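Long-range contacts in extracellular solute-binding protein, family 1 (Bifidobacterium longum subsp. infantis, PDB 6FTH), which probably captures human milk oligosaccharides outside the cell and hands them to an ABC transporter for uptake: residues W173-K184 with Y257-L266; N383-D391 with P414-V423. All coordinates share one frame; numbering follows the deposited sequence.

Interaction 1 (W173-K184 with Y257-L266); sequences WDELENVLKAFK and YYHKLISEGL
Trp173 and Tyr257 lie face to face, the five-membered ring of the indole over the phenol at a centroid separation of 4.2 Å with the planes 15° apart. Each also sets its CB over the other's ring. On the opposite face of the phenol sits Leu261 CG, toward the rim, while Leu176 CD2 reaches its edge. The phenol is held by its hydroxyl as well: Tyr257 OH donates to Trp173 O at 2.7 Å, and that carbonyl, in the first turn of its helix, already accepts from Glu177 N. Tyrosine suits the place because it offers both a flat face and a donor. Trp173 NE1 hydrogen-bonds Ser219 OG.

One turn on, Glu177, with CG anti to the backbone N (chi1 -176°) and an extended chain, carries its carboxylate across to the other helix. Lys260 NZ meets Glu177 OE1 on its syn lone pair at 2.8 Å. Glu177 OE2 stands 2.5 Å from Glu264 OE1, an approach consistent with a shared proton. Lys181 NZ bridges weakly to both acids, which would offset their charge.

Beyond, Leu266 places its methyls against Leu180 and the aliphatic part of Lys181. Lys184 bends at its last torsion (chi4 56°) to give NZ to Gly265 O at 2.8 Å. That glycine, at positive phi, is the C-prime residue of a Schellman motif ending helix 249-263. The whole is a near-parallel helix pair, the segment axes 11.5 Å apart at closest approach, joined by an aromatic stack, a salt-bridge network and a lysine that reaches the carbonyl of the Schellman glycine.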
loop_
_atom_site.group_PDB
_atom_site.type_symbol
_atom_site.label_atom_id
_atom_site.label_comp_id
_atom_site.label_asym_id
_atom_site.label_seq_id
_atom_site.Cartn_x
_atom_site.Cartn_y
_atom_site.Cartn_z
ATOM N N TRP A 173 -2.528 -6.128 25.393
ATOM C CA TRP A 173 -2.011 -7.442 25.009
ATOM C C TRP A 173 -2.521 -8.558 25.924
ATOM O O TRP A 173 -2.803 -9.670 25.450
ATOM C CB TRP A 173 -0.484 -7.451 24.971
ATOM C CG TRP A 173 0.114 -6.800 23.746
ATOM C CD1 TRP A 173 -0.546 -6.191 22.714
ATOM C CD2 TRP A 173 1.508 -6.708 23.437
ATOM N NE1 TRP A 173 0.355 -5.709 21.789
ATOM C CE2 TRP A 173 1.621 -6.034 22.199
ATOM C CE3 TRP A 173 2.665 -7.137 24.081
ATOM C CZ2 TRP A 173 2.860 -5.766 21.604
ATOM C CZ3 TRP A 173 3.888 -6.887 23.486
ATOM C CH2 TRP A 173 3.978 -6.197 22.274
ATOM N N ASP A 174 -2.648 -8.294 27.229
ATOM C CA ASP A 174 -3.163 -9.335 28.136
ATOM C C ASP A 174 -4.616 -9.673 27.822
ATOM O O ASP A 174 -5.004 -10.849 27.823
ATOM C CB ASP A 174 -3.063 -8.880 29.589
ATOM C CG ASP A 174 -1.657 -9.025 30.180
ATOM O OD1 ASP A 174 -0.759 -9.587 29.520
ATOM O OD2 ASP A 174 -1.469 -8.575 31.334
ATOM N N GLU A 175 -5.449 -8.648 27.602
ATOM C CA GLU A 175 -6.846 -8.882 27.243
ATOM C C GLU A 175 -6.945 -9.607 25.911
ATOM O O GLU A 175 -7.799 -10.489 25.736
ATOM C CB GLU A 175 -7.600 -7.549 27.177
ATOM C CG GLU A 175 -7.878 -6.948 28.544
ATOM C CD GLU A 175 -8.517 -5.573 28.494
ATOM O OE1 GLU A 175 -8.838 -5.082 27.390
ATOM O OE2 GLU A 175 -8.725 -4.990 29.575
ATOM N N LEU A 176 -6.059 -9.275 24.959
ATOM C CA LEU A 176 -6.068 -9.993 23.688
ATOM C C LEU A 176 -5.733 -11.469 23.883
ATOM O O LEU A 176 -6.391 -12.343 23.297
ATOM C CB LEU A 176 -5.138 -9.334 22.673
ATOM C CG LEU A 176 -4.949 -10.054 21.346
ATOM C CD1 LEU A 176 -6.259 -10.199 20.581
ATOM C CD2 LEU A 176 -3.903 -9.302 20.526
ATOM N N GLU A 177 -4.711 -11.768 24.690
ATOM C CA GLU A 177 -4.363 -13.158 24.942
ATOM C C GLU A 177 -5.544 -13.902 25.557
ATOM O O GLU A 177 -5.861 -15.037 25.152
ATOM C CB GLU A 177 -3.121 -13.230 25.839
ATOM C CG GLU A 177 -2.655 -14.633 26.062
ATOM C CD GLU A 177 -1.464 -14.733 26.993
ATOM O OE1 GLU A 177 -1.049 -13.712 27.589
ATOM O OE2 GLU A 177 -0.932 -15.854 27.115
ATOM N N ASN A 178 -6.238 -13.269 26.502
ATOM C CA ASN A 178 -7.380 -13.928 27.139
ATOM C C ASN A 178 -8.478 -14.229 26.130
ATOM O O ASN A 178 -9.059 -15.327 26.136
ATOM C CB ASN A 178 -7.907 -13.057 28.272
ATOM C CG ASN A 178 -9.099 -13.670 28.977
ATOM O OD1 ASN A 178 -8.977 -14.708 29.641
ATOM N ND2 ASN A 178 -10.262 -13.023 28.852
ATOM N N VAL A 179 -8.782 -13.268 25.250
ATOM C CA VAL A 179 -9.773 -13.495 24.199
ATOM C C VAL A 179 -9.365 -14.654 23.300
ATOM O O VAL A 179 -10.191 -15.510 22.932
ATOM C CB VAL A 179 -9.964 -12.198 23.381
ATOM C CG1 VAL A 179 -10.666 -12.483 22.073
ATOM C CG2 VAL A 179 -10.691 -11.152 24.208
ATOM N N LEU A 180 -8.087 -14.706 22.914
ATOM C CA LEU A 180 -7.649 -15.746 22.002
ATOM C C LEU A 180 -7.745 -17.121 22.650
ATOM O O LEU A 180 -8.092 -18.091 21.975
ATOM C CB LEU A 180 -6.219 -15.467 21.546
ATOM C CG LEU A 180 -6.013 -14.193 20.702
ATOM C CD1 LEU A 180 -4.568 -14.060 20.379
ATOM C CD2 LEU A 180 -6.834 -14.225 19.429
ATOM N N LYS A 181 -7.432 -17.228 23.951
ATOM C CA LYS A 181 -7.593 -18.505 24.650
ATOM C C LYS A 181 -9.045 -18.954 24.642
ATOM O O LYS A 181 -9.334 -20.147 24.487
ATOM C CB LYS A 181 -7.084 -18.395 26.086
ATOM C CG LYS A 181 -5.557 -18.260 26.186
ATOM C CD LYS A 181 -5.034 -18.064 27.596
ATOM C CE LYS A 181 -3.495 -18.005 27.596
ATOM N NZ LYS A 181 -2.948 -17.610 28.949
ATOM N N ALA A 182 -9.969 -18.021 24.838
ATOM C CA ALA A 182 -11.387 -18.350 24.779
ATOM C C ALA A 182 -11.787 -18.820 23.392
ATOM O O ALA A 182 -12.526 -19.807 23.243
ATOM C CB ALA A 182 -12.196 -17.124 25.181
ATOM N N PHE A 183 -11.305 -18.140 22.352
ATOM C CA PHE A 183 -11.563 -18.583 20.987
ATOM C C PHE A 183 -11.038 -19.989 20.775
ATOM O O PHE A 183 -11.667 -20.802 20.080
ATOM C CB PHE A 183 -10.893 -17.638 19.975
ATOM C CG PHE A 183 -11.537 -16.262 19.843
ATOM C CD1 PHE A 183 -12.729 -15.917 20.469
ATOM C CD2 PHE A 183 -10.920 -15.315 19.047
ATOM C CE1 PHE A 183 -13.277 -14.644 20.284
ATOM C CE2 PHE A 183 -11.449 -14.067 18.859
ATOM C CZ PHE A 183 -12.623 -13.716 19.478
ATOM N N LYS A 184 -9.884 -20.301 21.368
ATOM C CA LYS A 184 -9.271 -21.592 21.127
ATOM C C LYS A 184 -10.105 -22.707 21.739
ATOM O O LYS A 184 -10.282 -23.756 21.115
ATOM C CB LYS A 184 -7.844 -21.613 21.674
ATOM C CG LYS A 184 -7.119 -22.924 21.363
ATOM C CD LYS A 184 -5.714 -22.976 21.877
ATOM C CE LYS A 184 -4.988 -24.268 21.416
ATOM N NZ LYS A 184 -4.963 -24.498 19.917
ATOM N N TYR A 257 5.892 -11.596 22.511
ATOM C CA TYR A 257 4.446 -11.776 22.635
ATOM C C TYR A 257 3.956 -12.800 21.635
ATOM O O TYR A 257 3.197 -13.715 21.992
ATOM C CB TYR A 257 3.733 -10.431 22.459
ATOM C CG TYR A 257 2.224 -10.474 22.611
ATOM C CD1 TYR A 257 1.639 -10.760 23.832
ATOM C CD2 TYR A 257 1.405 -10.187 21.546
ATOM C CE1 TYR A 257 0.266 -10.786 23.972
ATOM C CE2 TYR A 257 0.038 -10.200 21.680
ATOM C CZ TYR A 257 -0.518 -10.480 22.893
ATOM O OH TYR A 257 -1.890 -10.496 23.017
ATOM N N TYR A 258 4.378 -12.662 20.370
ATOM C CA TYR A 258 3.989 -13.649 19.360
ATOM C C TYR A 258 4.475 -15.034 19.738
ATOM O O TYR A 258 3.758 -16.021 19.536
ATOM C CB TYR A 258 4.493 -13.279 17.975
ATOM C CG TYR A 258 3.564 -12.333 17.227
ATOM C CD1 TYR A 258 2.214 -12.641 17.042
ATOM C CD2 TYR A 258 4.028 -11.125 16.717
ATOM C CE1 TYR A 258 1.369 -11.780 16.343
ATOM C CE2 TYR A 258 3.191 -10.269 16.034
ATOM C CZ TYR A 258 1.864 -10.592 15.851
ATOM O OH TYR A 258 1.034 -9.758 15.156
ATOM N N HIS A 259 5.683 -15.143 20.293
ATOM C CA HIS A 259 6.139 -16.486 20.657
ATOM C C HIS A 259 5.275 -17.076 21.766
ATOM O O HIS A 259 4.972 -18.275 21.751
ATOM C CB HIS A 259 7.608 -16.503 21.057
ATOM C CG HIS A 259 8.073 -17.862 21.475
ATOM N ND1 HIS A 259 7.996 -18.952 20.638
ATOM C CD2 HIS A 259 8.544 -18.324 22.656
ATOM C CE1 HIS A 259 8.432 -20.025 21.279
ATOM N NE2 HIS A 259 8.767 -19.669 22.505
ATOM N N LYS A 260 4.851 -16.250 22.717
ATOM C CA LYS A 260 3.953 -16.723 23.754
ATOM C C LYS A 260 2.665 -17.242 23.133
ATOM O O LYS A 260 2.235 -18.367 23.409
ATOM C CB LYS A 260 3.669 -15.599 24.752
ATOM C CG LYS A 260 2.815 -16.056 25.948
ATOM C CD LYS A 260 2.473 -14.916 26.900
ATOM C CE LYS A 260 1.869 -15.472 28.205
ATOM N NZ LYS A 260 1.248 -14.422 29.058
ATOM N N LEU A 261 2.061 -16.448 22.252
ATOM C CA LEU A 261 0.830 -16.861 21.591
ATOM C C LEU A 261 1.025 -18.154 20.810
ATOM O O LEU A 261 0.193 -19.070 20.887
ATOM C CB LEU A 261 0.351 -15.763 20.650
ATOM C CG LEU A 261 -0.043 -14.413 21.269
ATOM C CD1 LEU A 261 -0.748 -13.505 20.232
ATOM C CD2 LEU A 261 -0.890 -14.535 22.503
ATOM N N ILE A 262 2.094 -18.223 20.009
ATOM C CA ILE A 262 2.378 -19.418 19.214
ATOM C C ILE A 262 2.568 -20.628 20.117
ATOM O O ILE A 262 2.028 -21.711 19.851
ATOM C CB ILE A 262 3.595 -19.170 18.297
ATOM C CG1 ILE A 262 3.224 -18.211 17.172
ATOM C CG2 ILE A 262 4.104 -20.485 17.676
ATOM C CD1 ILE A 262 4.421 -17.603 16.458
ATOM N N SER A 263 3.317 -20.462 21.205
ATOM C CA SER A 263 3.595 -21.574 22.108
ATOM C C SER A 263 2.328 -22.073 22.800
ATOM O O SER A 263 2.274 -23.236 23.221
ATOM C CB SER A 263 4.650 -21.145 23.134
ATOM O OG SER A 263 4.097 -20.345 24.163
ATOM N N GLU A 264 1.306 -21.225 22.895
ATOM C CA GLU A 264 0.020 -21.562 23.480
ATOM C C GLU A 264 -0.981 -22.073 22.452
ATOM O O GLU A 264 -2.143 -22.299 22.803
ATOM C CB GLU A 264 -0.535 -20.344 24.240
ATOM C CG GLU A 264 0.302 -19.989 25.469
ATOM C CD GLU A 264 -0.173 -18.773 26.229
ATOM O OE1 GLU A 264 -0.643 -17.779 25.619
ATOM O OE2 GLU A 264 -0.057 -18.788 27.464
ATOM N N GLY A 265 -0.568 -22.279 21.203
ATOM C CA GLY A 265 -1.482 -22.756 20.195
ATOM C C GLY A 265 -2.501 -21.739 19.748
ATOM O O GLY A 265 -3.563 -22.120 19.236
ATOM N N LEU A 266 -2.221 -20.444 19.923
ATOM C CA LEU A 266 -3.177 -19.409 19.553
ATOM C C LEU A 266 -2.960 -18.855 18.154
ATOM O O LEU A 266 -3.824 -18.123 17.649
ATOM C CB LEU A 266 -3.137 -18.292 20.580
ATOM C CG LEU A 266 -3.300 -18.758 22.037
ATOM C CD1 LEU A 266 -3.105 -17.651 23.044
ATOM C CD2 LEU A 266 -4.673 -19.404 22.263
#

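Interaction 2 (N383-D391 with P414-V423); sequences NRHYTVDED and PDGVTIKGDV
Arg384, Lys420 and Tyr386 bury the most surface where these two segments meet, and Arg384 has the largest share. Its chain bends at chi3 (79°) and lays one face of the guanidinium over the peptide joining Gly416 to Val417, while Arg384 NH2 comes 3.5 Å from Pro414 CG. Gly416 suits this spot because a side chain there would run into NH1. The charge is answered by Glu363, which pairs with Arg384 NE.

Lys420 contributes mainly backbone and the root of its side chain. Its N donates to Tyr386 O at 2.8 Å, and Lys420 O receives Val388 N at 2.8 Å. Lys420 CB packs 3.8 Å from His385 CE1, and the long extended chain then leads away, as befits a lysine at the surface. His385 CD2 meets Thr418 CG2 at 3.5 Å on the same face. Asp381 bonds both His385 ND1 and Thr387 OG1; a water adds a further link, donating to Thr387 OG1 and receiving a weak bond from Lys420 NZ.

Tyr386 N donates to Thr418 O, which with Thr418 N to Arg384 O completes the ladder of a parallel pair. Its ring turns an edge to Val417, CD2 lying 3.8 Å from Val417 CG1, and its OH bonds Glu363. Thus a tyrosine here joins apolar packing to a polar end. On the same side Val388 CG2 touches Ile419 CG2. Gly421, at positive phi, has no room for a side chain beside Val388 O; Glu390 OE2 comes 3.4 Å from Gly421 CA, and Glu390 OE1 lies beside Val423 CG2.

The strands belong to the beta-alpha-beta unit 385-388, 390-398, 418-420. Strand 378-382 runs antiparallel on the far side of 385-388, and Leu371 of helix 363-371 packs against Val388 and Ile419.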
loop_
_atom_site.group_PDB
_atom_site.type_symbol
_atom_site.label_atom_id
_atom_site.label_comp_id
_atom_site.label_asym_id
_atom_site.label_seq_id
_atom_site.Cartn_x
_atom_site.Cartn_y
_atom_site.Cartn_z
ATOM N N ASN A 383 -23.072 17.384 -12.099
ATOM C CA ASN A 383 -22.671 17.981 -10.821
ATOM C C ASN A 383 -21.558 17.194 -10.122
ATOM O O ASN A 383 -21.472 17.143 -8.891
ATOM C CB ASN A 383 -23.877 18.242 -9.926
ATOM C CG ASN A 383 -24.665 19.477 -10.390
ATOM O OD1 ASN A 383 -24.472 19.972 -11.507
ATOM N ND2 ASN A 383 -25.537 19.968 -9.545
ATOM N N ARG A 384 -20.655 16.650 -10.935
ATOM C CA ARG A 384 -19.470 15.925 -10.452
ATOM C C ARG A 384 -19.841 14.676 -9.659
ATOM O O ARG A 384 -19.050 14.198 -8.845
ATOM C CB ARG A 384 -18.526 16.825 -9.639
ATOM C CG ARG A 384 -18.252 18.158 -10.313
ATOM C CD ARG A 384 -17.137 18.936 -9.639
ATOM N NE ARG A 384 -15.831 18.424 -10.047
ATOM C CZ ARG A 384 -14.689 18.767 -9.476
ATOM N NH1 ARG A 384 -14.686 19.618 -8.458
ATOM N NH2 ARG A 384 -13.546 18.257 -9.915
ATOM N N HIS A 385 -21.023 14.123 -9.916
ATOM C CA HIS A 385 -21.494 12.898 -9.280
ATOM C C HIS A 385 -21.542 11.780 -10.315
ATOM O O HIS A 385 -21.956 11.990 -11.468
ATOM C CB HIS A 385 -22.887 13.090 -8.663
ATOM C CG HIS A 385 -23.331 11.932 -7.824
ATOM N ND1 HIS A 385 -23.807 10.759 -8.372
ATOM C CD2 HIS A 385 -23.329 11.746 -6.484
ATOM C CE1 HIS A 385 -24.090 9.908 -7.401
ATOM N NE2 HIS A 385 -23.809 10.480 -6.244
ATOM N N TYR A 386 -21.089 10.595 -9.906
ATOM C CA TYR A 386 -21.014 9.431 -10.777
ATOM C C TYR A 386 -21.584 8.243 -10.027
ATOM O O TYR A 386 -21.385 8.121 -8.820
ATOM C CB TYR A 386 -19.567 9.150 -11.195
ATOM C CG TYR A 386 -18.978 10.318 -11.927
ATOM C CD1 TYR A 386 -19.137 10.462 -13.300
ATOM C CD2 TYR A 386 -18.334 11.328 -11.229
ATOM C CE1 TYR A 386 -18.636 11.548 -13.961
ATOM C CE2 TYR A 386 -17.806 12.429 -11.886
ATOM C CZ TYR A 386 -17.970 12.538 -13.262
ATOM O OH TYR A 386 -17.482 13.616 -13.960
ATOM N N THR A 387 -22.275 7.358 -10.747
ATOM C CA THR A 387 -22.858 6.152 -10.166
ATOM C C THR A 387 -22.360 4.915 -10.896
ATOM O O THR A 387 -22.460 4.819 -12.123
ATOM C CB THR A 387 -24.386 6.195 -10.213
ATOM O OG1 THR A 387 -24.844 7.351 -9.497
ATOM C CG2 THR A 387 -24.970 4.935 -9.597
ATOM N N VAL A 388 -21.832 3.980 -10.128
ATOM C CA VAL A 388 -21.346 2.706 -10.636
ATOM C C VAL A 388 -22.459 1.664 -10.545
ATOM O O VAL A 388 -23.148 1.544 -9.522
ATOM C CB VAL A 388 -20.117 2.247 -9.838
ATOM C CG1 VAL A 388 -19.617 0.866 -10.333
ATOM C CG2 VAL A 388 -19.008 3.272 -9.923
ATOM N N ASP A 389 -22.620 0.889 -11.615
ATOM C CA ASP A 389 -23.461 -0.305 -11.583
ATOM C C ASP A 389 -22.632 -1.386 -10.900
ATOM O O ASP A 389 -21.743 -1.984 -11.511
ATOM C CB ASP A 389 -23.831 -0.696 -13.008
ATOM C CG ASP A 389 -24.805 -1.854 -13.072
ATOM O OD1 ASP A 389 -24.778 -2.715 -12.176
ATOM O OD2 ASP A 389 -25.592 -1.903 -14.049
ATOM N N GLU A 390 -22.891 -1.603 -9.614
ATOM C CA GLU A 390 -22.013 -2.425 -8.787
ATOM C C GLU A 390 -21.956 -3.867 -9.264
ATOM O O GLU A 390 -20.870 -4.462 -9.323
ATOM C CB GLU A 390 -22.471 -2.360 -7.333
ATOM C CG GLU A 390 -22.333 -0.971 -6.728
ATOM C CD GLU A 390 -23.022 -0.829 -5.407
ATOM O OE1 GLU A 390 -23.134 -1.834 -4.673
ATOM O OE2 GLU A 390 -23.445 0.312 -5.109
ATOM N N ASP A 391 -23.110 -4.458 -9.599
ATOM C CA ASP A 391 -23.101 -5.851 -10.029
ATOM C C ASP A 391 -22.404 -6.008 -11.367
ATOM O O ASP A 391 -21.716 -7.009 -11.606
ATOM C CB ASP A 391 -24.529 -6.382 -10.115
ATOM C CG ASP A 391 -25.176 -6.518 -8.763
ATOM O OD1 ASP A 391 -24.440 -6.539 -7.742
ATOM O OD2 ASP A 391 -26.422 -6.618 -8.717
ATOM N N PRO A 414 -10.634 14.268 -7.934
ATOM C CA PRO A 414 -10.689 15.445 -7.050
ATOM C C PRO A 414 -11.683 15.241 -5.915
ATOM O O PRO A 414 -12.677 14.522 -6.043
ATOM C CB PRO A 414 -11.158 16.569 -7.984
ATOM C CG PRO A 414 -10.843 16.092 -9.386
ATOM C CD PRO A 414 -11.061 14.599 -9.309
ATOM N N ASP A 415 -11.429 15.929 -4.791
ATOM C CA ASP A 415 -12.331 15.824 -3.640
ATOM C C ASP A 415 -13.753 16.325 -3.945
ATOM O O ASP A 415 -14.720 15.884 -3.291
ATOM C CB ASP A 415 -11.769 16.607 -2.466
ATOM C CG ASP A 415 -10.602 15.937 -1.785
ATOM O OD1 ASP A 415 -10.114 14.857 -2.235
ATOM O OD2 ASP A 415 -10.132 16.512 -0.768
ATOM N N GLY A 416 -13.904 17.222 -4.928
ATOM C CA GLY A 416 -15.230 17.694 -5.327
ATOM C C GLY A 416 -16.072 16.678 -6.094
ATOM O O GLY A 416 -17.267 16.928 -6.307
ATOM N N VAL A 417 -15.496 15.550 -6.480
ATOM C CA VAL A 417 -16.206 14.479 -7.169
ATOM C C VAL A 417 -16.761 13.518 -6.136
ATOM O O VAL A 417 -16.073 13.163 -5.171
ATOM C CB VAL A 417 -15.235 13.746 -8.114
ATOM C CG1 VAL A 417 -15.807 12.376 -8.583
ATOM C CG2 VAL A 417 -14.905 14.640 -9.290
ATOM N N THR A 418 -18.010 13.097 -6.334
ATOM C CA THR A 418 -18.653 12.078 -5.516
ATOM C C THR A 418 -18.930 10.867 -6.389
ATOM O O THR A 418 -19.435 11.010 -7.510
ATOM C CB THR A 418 -19.963 12.587 -4.928
ATOM O OG1 THR A 418 -19.661 13.651 -4.010
ATOM C CG2 THR A 418 -20.684 11.461 -4.184
ATOM N N ILE A 419 -18.587 9.691 -5.877
ATOM C CA ILE A 419 -18.833 8.434 -6.569
ATOM C C ILE A 419 -19.722 7.602 -5.680
ATOM O O ILE A 419 -19.398 7.367 -4.510
ATOM C CB ILE A 419 -17.532 7.676 -6.856
ATOM C CG1 ILE A 419 -16.614 8.522 -7.749
ATOM C CG2 ILE A 419 -17.851 6.316 -7.510
ATOM C CD1 ILE A 419 -15.186 7.984 -7.886
ATOM N N LYS A 420 -20.835 7.152 -6.238
ATOM C CA LYS A 420 -21.688 6.183 -5.592
ATOM C C LYS A 420 -21.411 4.824 -6.220
ATOM O O LYS A 420 -21.415 4.695 -7.449
ATOM C CB LYS A 420 -23.147 6.571 -5.781
ATOM C CG LYS A 420 -24.122 5.544 -5.282
ATOM C CD LYS A 420 -25.525 6.080 -5.541
ATOM C CE LYS A 420 -26.642 5.125 -5.272
ATOM N NZ LYS A 420 -27.905 5.854 -5.677
ATOM N N GLY A 421 -21.122 3.840 -5.387
ATOM C CA GLY A 421 -20.939 2.485 -5.851
ATOM C C GLY A 421 -19.520 2.032 -6.097
ATOM O O GLY A 421 -19.325 1.017 -6.778
ATOM N N ASP A 422 -18.517 2.758 -5.607
ATOM C CA ASP A 422 -17.142 2.254 -5.563
ATOM C C ASP A 422 -17.081 1.471 -4.271
ATOM O O ASP A 422 -16.757 1.999 -3.201
ATOM C CB ASP A 422 -16.104 3.367 -5.572
ATOM C CG ASP A 422 -14.716 2.849 -5.337
ATOM O OD1 ASP A 422 -14.518 1.611 -5.309
ATOM O OD2 ASP A 422 -13.787 3.689 -5.222
ATOM N N VAL A 423 -17.453 0.201 -4.354
ATOM C CA VAL A 423 -17.644 -0.606 -3.150
ATOM C C VAL A 423 -16.324 -0.804 -2.405
ATOM O O VAL A 423 -16.295 -0.838 -1.160
ATOM C CB VAL A 423 -18.299 -1.939 -3.554
ATOM C CG1 VAL A 423 -18.322 -2.923 -2.428
ATOM C CG2 VAL A 423 -19.728 -1.671 -4.062
HETATM O O HOH W 1 -27.461 7.463 -8.649
#

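In the fold
Interactions 1 and 2 lie in separate regions of the chain, their centres 42 Å apart and their nearest atoms about 24 Å apart, and share no helix or strand. Interaction 1 is the more buried, with 7 of 12 touching residues buried against 5 of 15; even Glu177 is buried, though Lys181 and Lys260 are exposed. Interaction 2 has more exposed residues round its strand pairing. The helices of interaction 1 are held mostly by side chains, two of them bonding to backbone carbonyls. Interaction 2 is centred on two parallel strands, where main-chain hydrogen bonds carry the pairing. Glycines serve both, ending a helix in 257-266 and making room for neighbouring groups in 414-423.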